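Local coordinates for protein aspartate aminotransferase (Plasmodium falciparum, PDB 3K7Y) that probably catalyses the pyridoxal-phosphate-dependent transfer of the amino group of L-aspartate to 2-oxoglutarate, giving oxaloacetate and L-glutamate, at residues A[325-330]-A[348-353]; A[30-34]-A[390-394]; A[58-63]-A[295-299]. All coordinates share one frame; numbering follows the deposited sequence.

Interactions 1 and 2 adjoin, their centres 16 Å apart: Phe328 of helix 304-335 packs on Ile394 of helix 390-403 (CE1 to CG2, 3.8 Å), and Leu327 meets Val391 beside it. Interaction 3 stands apart, its centre 38 Å from either of the others, yet helix 291-302, one of its two helices, is followed in the chain by helix 304-335 of interaction 1. Gly353 of interaction 1 lies about 10 Å from the bound pyridoxal phosphate, while the side chain of Arg295 in interaction 3 is about 10 Å from that of Tyr68, which, as in related enzymes, probably serves the cofactor of the partner subunit.

Interaction 1 (A[325-330]-A[348-353]); sequences RILFFN and YKKQRG. With ACT (acetate ion), chain C.
A buried arginine on the long helix 304-335 ties down the loop leading into strand 355-357: Arg325 NH2 donates to Gly353 O (2.8 Å, N-H...O 150°). The acceptor lies in the guanidinium plane, but the donor stands above the carbonyl plane and misses the lone pairs. CG of Arg325 is anti to the backbone N (chi1 -179°), and a bend at chi3 turns the guanidinium along the loop, with Gln351 O and Arg352 CA over one face. NH2 also bonds to Phe355 O and NE weakly to Ser356 OG, which helps fix the rotation of the group. One turn further on, Tyr348 CB lies over one face of the Phe329 ring, modelled too close for its distance to be trusted; the two rings are near parallel but slid apart and barely overlap, centroids 5.2 Å from each other. Lys349 runs past Phe329 in the opposite direction, CG 4.0 Å from CD2, and its extended chain carries NZ to a weak bond with OXT of an acetate ion (3.1 Å), probably from the crystallisation liquor. Phe328 of the same helix packs on Ile398 of helix 390-403, and Tyr348 on Ile157 and Val358, while Gln351 NE2 reaches Phe357 O on strand 355-357.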
loop_
_atom_site.group_PDB
_atom_site.type_symbol
_atom_site.label_atom_id
_atom_site.label_comp_id
_atom_site.label_asym_id
_atom_site.label_seq_id
_atom_site.Cartn_x
_atom_site.Cartn_y
_atom_site.Cartn_z
ATOM N N ARG A 325 11.648 22.248 -23.333
ATOM C CA ARG A 325 10.872 21.763 -24.487
ATOM C C ARG A 325 10.961 22.700 -25.695
ATOM O O ARG A 325 11.143 22.249 -26.834
ATOM C CB ARG A 325 9.401 21.569 -24.098
ATOM C CG ARG A 325 8.499 21.048 -25.218
ATOM C CD ARG A 325 7.026 21.191 -24.876
ATOM N NE ARG A 325 6.567 20.194 -23.912
ATOM C CZ ARG A 325 6.586 20.357 -22.590
ATOM N NH1 ARG A 325 7.050 21.483 -22.055
ATOM N NH2 ARG A 325 6.137 19.394 -21.789
ATOM N N ILE A 326 10.808 23.999 -25.452
ATOM C CA ILE A 326 11.004 25.001 -26.506
ATOM C C ILE A 326 12.398 24.855 -27.134
ATOM O O ILE A 326 12.510 24.626 -28.334
ATOM C CB ILE A 326 10.717 26.441 -25.992
ATOM C CG1 ILE A 326 9.216 26.685 -25.980
ATOM C CG2 ILE A 326 11.432 27.513 -26.827
ATOM C CD1 ILE A 326 8.802 27.686 -24.959
ATOM N N LEU A 327 13.442 24.943 -26.308
ATOM C CA LEU A 327 14.824 24.773 -26.760
ATOM C C LEU A 327 14.956 23.540 -27.637
ATOM O O LEU A 327 15.513 23.599 -28.738
ATOM C CB LEU A 327 15.773 24.622 -25.567
ATOM C CG LEU A 327 17.297 24.673 -25.765
ATOM C CD1 LEU A 327 17.979 24.046 -24.576
ATOM C CD2 LEU A 327 17.779 23.974 -27.002
ATOM N N PHE A 328 14.438 22.427 -27.134
ATOM C CA PHE A 328 14.611 21.134 -27.763
ATOM C C PHE A 328 14.207 21.092 -29.251
ATOM O O PHE A 328 15.017 20.720 -30.101
ATOM C CB PHE A 328 13.900 20.048 -26.936
ATOM C CG PHE A 328 13.964 18.678 -27.551
ATOM C CD1 PHE A 328 15.179 18.031 -27.725
ATOM C CD2 PHE A 328 12.805 18.040 -27.969
ATOM C CE1 PHE A 328 15.241 16.765 -28.311
ATOM C CE2 PHE A 328 12.857 16.770 -28.549
ATOM C CZ PHE A 328 14.082 16.133 -28.723
ATOM N N PHE A 329 12.973 21.486 -29.564
ATOM C CA PHE A 329 12.496 21.447 -30.951
ATOM C C PHE A 329 13.212 22.462 -31.810
ATOM O O PHE A 329 13.261 22.327 -33.030
ATOM C CB PHE A 329 10.979 21.639 -31.031
ATOM C CG PHE A 329 10.210 20.558 -30.334
ATOM C CD1 PHE A 329 10.061 19.304 -30.918
ATOM C CD2 PHE A 329 9.666 20.781 -29.084
ATOM C CE1 PHE A 329 9.386 18.294 -30.274
ATOM C CE2 PHE A 329 8.979 19.778 -28.429
ATOM C CZ PHE A 329 8.842 18.529 -29.024
ATOM N N ASN A 330 13.775 23.477 -31.172
ATOM C CA ASN A 330 14.570 24.453 -31.894
ATOM C C ASN A 330 15.917 23.886 -32.372
ATOM O O ASN A 330 16.457 24.311 -33.406
ATOM C CB ASN A 330 14.747 25.728 -31.072
ATOM C CG ASN A 330 13.510 26.603 -31.084
ATOM O OD1 ASN A 330 13.291 27.376 -30.157
ATOM N ND2 ASN A 330 12.704 26.500 -32.138
ATOM N N TYR A 348 4.947 21.054 -31.486
ATOM C CA TYR A 348 5.120 20.243 -30.301
ATOM C C TYR A 348 5.502 21.093 -29.110
ATOM O O TYR A 348 5.740 20.568 -28.019
ATOM C CB TYR A 348 6.212 19.206 -30.518
ATOM C CG TYR A 348 6.011 18.272 -31.677
ATOM C CD1 TYR A 348 5.321 17.086 -31.521
ATOM C CD2 TYR A 348 6.542 18.562 -32.913
ATOM C CE1 TYR A 348 5.141 16.228 -32.567
ATOM C CE2 TYR A 348 6.362 17.709 -33.981
ATOM C CZ TYR A 348 5.661 16.538 -33.798
ATOM O OH TYR A 348 5.488 15.677 -34.861
ATOM N N LYS A 349 5.585 22.401 -29.322
ATOM C CA LYS A 349 5.902 23.337 -28.240
ATOM C C LYS A 349 4.653 23.719 -27.440
ATOM O O LYS A 349 4.746 23.933 -26.242
ATOM C CB LYS A 349 6.597 24.585 -28.784
ATOM C CG LYS A 349 7.912 24.336 -29.518
ATOM C CD LYS A 349 8.124 25.436 -30.549
ATOM C CE LYS A 349 9.548 25.470 -31.070
ATOM N NZ LYS A 349 9.662 26.215 -32.370
ATOM N N LYS A 350 3.499 23.796 -28.111
ATOM C CA LYS A 350 2.188 23.925 -27.458
ATOM C C LYS A 350 2.103 23.013 -26.232
ATOM O O LYS A 350 1.613 23.412 -25.170
ATOM C CB LYS A 350 1.039 23.547 -28.417
ATOM C CG LYS A 350 0.834 24.444 -29.647
ATOM C CD LYS A 350 1.792 24.114 -30.805
ATOM C CE LYS A 350 2.131 25.351 -31.649
ATOM N NZ LYS A 350 1.204 25.603 -32.808
ATOM N N GLN A 351 2.593 21.783 -26.400
ATOM C CA GLN A 351 2.554 20.729 -25.376
ATOM C C GLN A 351 3.027 21.148 -23.976
ATOM O O GLN A 351 3.810 22.095 -23.830
ATOM C CB GLN A 351 3.336 19.507 -25.865
ATOM C CG GLN A 351 2.563 18.679 -26.851
ATOM C CD GLN A 351 3.356 17.534 -27.436
ATOM O OE1 GLN A 351 4.576 17.416 -27.252
ATOM N NE2 GLN A 351 2.657 16.674 -28.167
ATOM N N ARG A 352 2.557 20.429 -22.953
ATOM C CA ARG A 352 2.841 20.791 -21.580
ATOM C C ARG A 352 2.806 19.602 -20.672
ATOM O O ARG A 352 2.026 18.691 -20.875
ATOM C CB ARG A 352 1.827 21.821 -21.091
ATOM C CG ARG A 352 2.480 23.010 -20.462
ATOM C CD ARG A 352 3.380 23.674 -21.461
ATOM N NE ARG A 352 3.138 25.103 -21.575
ATOM C CZ ARG A 352 3.577 25.831 -22.590
ATOM N NH1 ARG A 352 3.332 27.124 -22.622
ATOM N NH2 ARG A 352 4.265 25.265 -23.571
ATOM N N GLY A 353 3.641 19.646 -19.642
ATOM C CA GLY A 353 3.751 18.567 -18.668
ATOM C C GLY A 353 5.195 18.098 -18.594
ATOM O O GLY A 353 6.118 18.803 -19.026
HETATM C C ACT C . 10.111 29.174 -31.011
HETATM O O ACT C . 10.391 29.623 -32.149
HETATM O OXT ACT C . 10.915 28.343 -30.526
HETATM C CH3 ACT C . 8.868 29.598 -30.277
#

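Interaction 2 (A[30-34]-A[390-394]); sequences EKINL and NVDYI
Ile32, on the short strand 32-33, drives its CD1 methyl into a hollow on helix 390-403 formed by Asn390, Tyr393 and Ile394, and this is the tight part of the contact. With CG1 beside the backbone N (chi1 -62°) and the chain extended beyond it, CD1 comes 3.5 Å from Asn390 OD1. The same methyl touches Tyr393 at CD2 (3.7 Å), near the ring plane at its edge, and Ile394 at CG1 (3.8 Å). Leu34, also buried, joins more loosely, its CD1 4.5 Å from Ile394 CG2. The outer side belongs to Glu30, an exposed residue that also touches a crystal neighbour. Its OE2 sits 4.1 Å from Tyr393 CG, over one face and offset toward the rim, with carboxylate and ring planes 23° apart. Strand 32-33 takes its backbone partners elsewhere, Ile32 bonding to His372 and Tyr374, while Leu34 bonds to Asn382; Tyr393 leans on His371 as well. No hydrogen bond crosses between 30-34 and 390-394. Cohesion here is therefore chiefly apolar, with one isoleucine methyl packed against a ring edge, an amide oxygen and a second isoleucine, and the glutamate adds only a loose polar fringe at the surface.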
loop_
_atom_site.group_PDB
_atom_site.type_symbol
_atom_site.label_atom_id
_atom_site.label_comp_id
_atom_site.label_asym_id
_atom_site.label_seq_id
_atom_site.Cartn_x
_atom_site.Cartn_y
_atom_site.Cartn_z
ATOM N N GLU A 30 27.289 7.811 -21.266
ATOM C CA GLU A 30 26.623 8.724 -22.207
ATOM C C GLU A 30 25.314 8.082 -22.717
ATOM O O GLU A 30 24.749 8.477 -23.744
ATOM C CB GLU A 30 27.566 9.178 -23.349
ATOM C CG GLU A 30 26.849 9.667 -24.619
ATOM C CD GLU A 30 27.569 10.780 -25.355
ATOM O OE1 GLU A 30 28.672 10.540 -25.885
ATOM O OE2 GLU A 30 27.018 11.900 -25.415
ATOM N N LYS A 31 24.832 7.087 -21.979
ATOM C CA LYS A 31 23.491 6.575 -22.189
ATOM C C LYS A 31 22.510 7.673 -21.800
ATOM O O LYS A 31 22.751 8.418 -20.848
ATOM C CB LYS A 31 23.249 5.313 -21.361
ATOM C CG LYS A 31 23.718 4.022 -22.028
ATOM C CD LYS A 31 23.325 2.769 -21.232
ATOM C CE LYS A 31 23.880 2.761 -19.801
ATOM N NZ LYS A 31 23.437 1.583 -19.003
ATOM N N ILE A 32 21.424 7.789 -22.559
ATOM C CA ILE A 32 20.410 8.813 -22.298
ATOM C C ILE A 32 19.027 8.239 -21.967
ATOM O O ILE A 32 18.502 7.360 -22.656
ATOM C CB ILE A 32 20.329 9.871 -23.427
ATOM C CG1 ILE A 32 21.663 10.618 -23.541
ATOM C CG2 ILE A 32 19.215 10.869 -23.157
ATOM C CD1 ILE A 32 21.853 11.407 -24.822
ATOM N N ASN A 33 18.461 8.808 -20.907
ATOM C CA ASN A 33 17.275 8.353 -20.199
ATOM C C ASN A 33 16.050 9.203 -20.494
ATOM O O ASN A 33 15.817 10.200 -19.808
ATOM C CB ASN A 33 17.573 8.498 -18.707
ATOM C CG ASN A 33 18.489 9.711 -18.396
ATOM O OD1 ASN A 33 19.685 9.701 -18.713
ATOM N ND2 ASN A 33 17.921 10.747 -17.778
ATOM N N LEU A 34 15.263 8.833 -21.498
ATOM C CA LEU A 34 14.112 9.666 -21.873
ATOM C C LEU A 34 12.767 8.942 -21.817
ATOM O O LEU A 34 11.849 9.275 -22.557
ATOM C CB LEU A 34 14.322 10.297 -23.259
ATOM C CG LEU A 34 15.581 11.127 -23.563
ATOM C CD1 LEU A 34 15.605 11.560 -25.014
ATOM C CD2 LEU A 34 15.716 12.347 -22.652
ATOM N N ASN A 390 23.223 17.851 -23.715
ATOM C CA ASN A 390 22.555 16.755 -24.407
ATOM C C ASN A 390 21.940 17.092 -25.755
ATOM O O ASN A 390 22.040 16.300 -26.694
ATOM C CB ASN A 390 21.508 16.121 -23.490
ATOM C CG ASN A 390 22.127 15.190 -22.461
ATOM O OD1 ASN A 390 21.903 13.980 -22.498
ATOM N ND2 ASN A 390 22.933 15.747 -21.549
ATOM N N VAL A 391 21.317 18.265 -25.847
ATOM C CA VAL A 391 20.584 18.675 -27.047
ATOM C C VAL A 391 21.230 18.257 -28.373
ATOM O O VAL A 391 20.605 17.549 -29.162
ATOM C CB VAL A 391 20.275 20.188 -27.062
ATOM C CG1 VAL A 391 19.083 20.489 -26.188
ATOM C CG2 VAL A 391 21.493 21.004 -26.628
ATOM N N ASP A 392 22.474 18.678 -28.612
ATOM C CA ASP A 392 23.151 18.343 -29.863
ATOM C C ASP A 392 23.034 16.858 -30.132
ATOM O O ASP A 392 22.339 16.450 -31.058
ATOM C CB ASP A 392 24.629 18.788 -29.865
ATOM C CG ASP A 392 25.476 18.113 -30.987
ATOM O OD1 ASP A 392 26.726 18.094 -30.862
ATOM O OD2 ASP A 392 24.905 17.601 -31.989
ATOM N N TYR A 393 23.696 16.054 -29.308
ATOM C CA TYR A 393 23.754 14.626 -29.560
ATOM C C TYR A 393 22.363 14.072 -29.887
ATOM O O TYR A 393 22.159 13.453 -30.938
ATOM C CB TYR A 393 24.386 13.887 -28.385
ATOM C CG TYR A 393 24.551 12.418 -28.657
ATOM C CD1 TYR A 393 25.527 11.962 -29.548
ATOM C CD2 TYR A 393 23.716 11.478 -28.048
ATOM C CE1 TYR A 393 25.678 10.600 -29.815
ATOM C CE2 TYR A 393 23.859 10.113 -28.306
ATOM C CZ TYR A 393 24.842 9.679 -29.186
ATOM O OH TYR A 393 24.992 8.333 -29.449
ATOM N N ILE A 394 21.407 14.333 -29.000
ATOM C CA ILE A 394 20.045 13.844 -29.149
ATOM C C ILE A 394 19.432 14.269 -30.485
ATOM O O ILE A 394 18.998 13.427 -31.282
ATOM C CB ILE A 394 19.148 14.346 -28.000
ATOM C CG1 ILE A 394 19.669 13.849 -26.654
ATOM C CG2 ILE A 394 17.723 13.881 -28.203
ATOM C CD1 ILE A 394 18.997 14.481 -25.474
#

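Interaction 3 (A[58-63]-A[295-299]); sequences LVTENY and RILCQ
Tyr63 and Arg295 both set their CG beside the backbone N (chi1 -62° and -66°), and the arginine then runs out extended from CG to NE. Its chain passes along one face of the tyrosine ring, heading the other way. The guanidinium lies flat on the ring, centres 4.2 Å apart and planes 9° from parallel. The aliphatic part shares the same face: Arg295 CD stands 3.7 Å from the centroid of the Tyr63 ring, a CH-pi contact over the face. NH2 of Arg295 bonds to Glu65 O just beyond the segment, which probably helps to keep the guanidinium in place. On the opposite face of the ring lies Asn62 CB.

Gln299 makes a different turn. A bend at chi2 brings its amide back against Leu58: CG of Gln299 is 3.4 Å from Leu58 CB, and NE2 comes to 2.9 Å from Leu58 O. OE1 of the same amide is 4.0 Å from Tyr63 OH. Between the stack and this amide sits the apolar centre, where Val59, buried, lays its CG2 against the backbone of Arg295 and Ile296. Ile296 starts out away from Val59, yet its CD1 swings back to 3.7 Å from Val59 CG2.

Helices 50-62 and 291-302 meet steeply, the axes of their short segments 9.7 Å apart at closest approach and nearer to perpendicular than to parallel. Around them, Ile296 also packs on Ala55 and Asp56 one turn earlier in helix 50-62, Arg295 touches Pro67, and Leu297 and Cys298 face helix 75-86. Thr60 of helix 50-62 packs on Thr60 of the second subunit, so the contact adjoins the dimer interface.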
loop_
_atom_site.group_PDB
_atom_site.type_symbol
_atom_site.label_atom_id
_atom_site.label_comp_id
_atom_site.label_asym_id
_atom_site.label_seq_id
_atom_site.Cartn_x
_atom_site.Cartn_y
_atom_site.Cartn_z
ATOM N N LEU A 58 11.655 18.201 10.069
ATOM C CA LEU A 58 10.514 18.592 10.893
ATOM C C LEU A 58 9.736 17.408 11.469
ATOM O O LEU A 58 9.300 17.449 12.621
ATOM C CB LEU A 58 9.555 19.481 10.090
ATOM C CG LEU A 58 9.612 21.002 10.230
ATOM C CD1 LEU A 58 9.661 21.435 11.701
ATOM C CD2 LEU A 58 10.778 21.586 9.457
ATOM N N VAL A 59 9.565 16.361 10.664
ATOM C CA VAL A 59 8.742 15.214 11.048
ATOM C C VAL A 59 9.379 14.307 12.091
ATOM O O VAL A 59 8.696 13.775 12.959
ATOM C CB VAL A 59 8.307 14.392 9.822
ATOM C CG1 VAL A 59 7.936 12.967 10.215
ATOM C CG2 VAL A 59 7.143 15.079 9.141
ATOM N N THR A 60 10.689 14.130 12.012
ATOM C CA THR A 60 11.359 13.271 12.968
ATOM C C THR A 60 11.698 14.072 14.221
ATOM O O THR A 60 12.451 13.613 15.070
ATOM C CB THR A 60 12.609 12.610 12.366
ATOM O OG1 THR A 60 13.745 13.450 12.563
ATOM C CG2 THR A 60 12.414 12.355 10.878
ATOM N N GLU A 61 11.128 15.270 14.318
ATOM C CA GLU A 61 11.317 16.156 15.462
ATOM C C GLU A 61 10.065 16.244 16.314
ATOM O O GLU A 61 10.145 16.461 17.523
ATOM C CB GLU A 61 11.693 17.564 14.994
ATOM C CG GLU A 61 13.077 18.041 15.424
ATOM C CD GLU A 61 14.209 17.129 14.961
ATOM O OE1 GLU A 61 15.057 16.780 15.815
ATOM O OE2 GLU A 61 14.254 16.763 13.760
ATOM N N ASN A 62 8.914 16.075 15.676
ATOM C CA ASN A 62 7.639 16.361 16.314
ATOM C C ASN A 62 6.868 15.112 16.684
ATOM O O ASN A 62 5.794 15.177 17.298
ATOM C CB ASN A 62 6.811 17.255 15.397
ATOM C CG ASN A 62 7.456 18.607 15.181
ATOM O OD1 ASN A 62 8.647 18.701 14.869
ATOM N ND2 ASN A 62 6.678 19.670 15.370
ATOM N N TYR A 63 7.445 13.972 16.325
ATOM C CA TYR A 63 6.745 12.710 16.385
ATOM C C TYR A 63 7.666 11.601 16.869
ATOM O O TYR A 63 8.771 11.435 16.348
ATOM C CB TYR A 63 6.236 12.362 14.994
ATOM C CG TYR A 63 5.236 13.336 14.384
ATOM C CD1 TYR A 63 3.959 13.502 14.936
ATOM C CD2 TYR A 63 5.548 14.054 13.223
ATOM C CE1 TYR A 63 3.034 14.367 14.359
ATOM C CE2 TYR A 63 4.629 14.924 12.643
ATOM C CZ TYR A 63 3.378 15.072 13.217
ATOM O OH TYR A 63 2.465 15.922 12.646
ATOM N N ARG A 295 2.452 12.209 7.766
ATOM C CA ARG A 295 3.132 13.279 8.508
ATOM C C ARG A 295 3.978 14.223 7.622
ATOM O O ARG A 295 3.809 15.437 7.699
ATOM C CB ARG A 295 3.969 12.695 9.654
ATOM C CG ARG A 295 3.133 12.024 10.756
ATOM C CD ARG A 295 3.983 11.184 11.719
ATOM N NE ARG A 295 3.255 10.882 12.953
ATOM C CZ ARG A 295 3.705 10.100 13.936
ATOM N NH1 ARG A 295 4.889 9.512 13.849
ATOM N NH2 ARG A 295 2.958 9.903 15.016
ATOM N N ILE A 296 4.858 13.688 6.768
ATOM C CA ILE A 296 5.663 14.534 5.854
ATOM C C ILE A 296 4.796 15.542 5.122
ATOM O O ILE A 296 5.178 16.698 4.982
ATOM C CB ILE A 296 6.410 13.720 4.762
ATOM C CG1 ILE A 296 7.099 12.482 5.355
ATOM C CG2 ILE A 296 7.406 14.601 3.987
ATOM C CD1 ILE A 296 8.116 12.771 6.474
ATOM N N LEU A 297 3.632 15.093 4.659
ATOM C CA LEU A 297 2.730 15.922 3.867
ATOM C C LEU A 297 2.064 17.044 4.660
ATOM O O LEU A 297 2.113 18.211 4.267
ATOM C CB LEU A 297 1.680 15.054 3.186
ATOM C CG LEU A 297 1.501 15.492 1.735
ATOM C CD1 LEU A 297 1.406 14.278 0.820
ATOM C CD2 LEU A 297 0.334 16.471 1.559
ATOM N N CYS A 298 1.433 16.684 5.771
ATOM C CA CYS A 298 0.861 17.668 6.685
ATOM C C CYS A 298 1.858 18.758 7.093
ATOM O O CYS A 298 1.528 19.937 7.030
ATOM C CB CYS A 298 0.314 16.974 7.921
ATOM S SG CYS A 298 -0.927 15.792 7.508
ATOM N N GLN A 299 3.066 18.355 7.490
ATOM C CA GLN A 299 4.098 19.285 7.928
ATOM C C GLN A 299 4.423 20.343 6.874
ATOM O O GLN A 299 4.349 21.547 7.162
ATOM C CB GLN A 299 5.367 18.528 8.321
ATOM C CG GLN A 299 6.211 19.233 9.392
ATOM C CD GLN A 299 5.826 18.838 10.817
ATOM O OE1 GLN A 299 4.654 18.890 11.200
ATOM N NE2 GLN A 299 6.816 18.442 11.609
#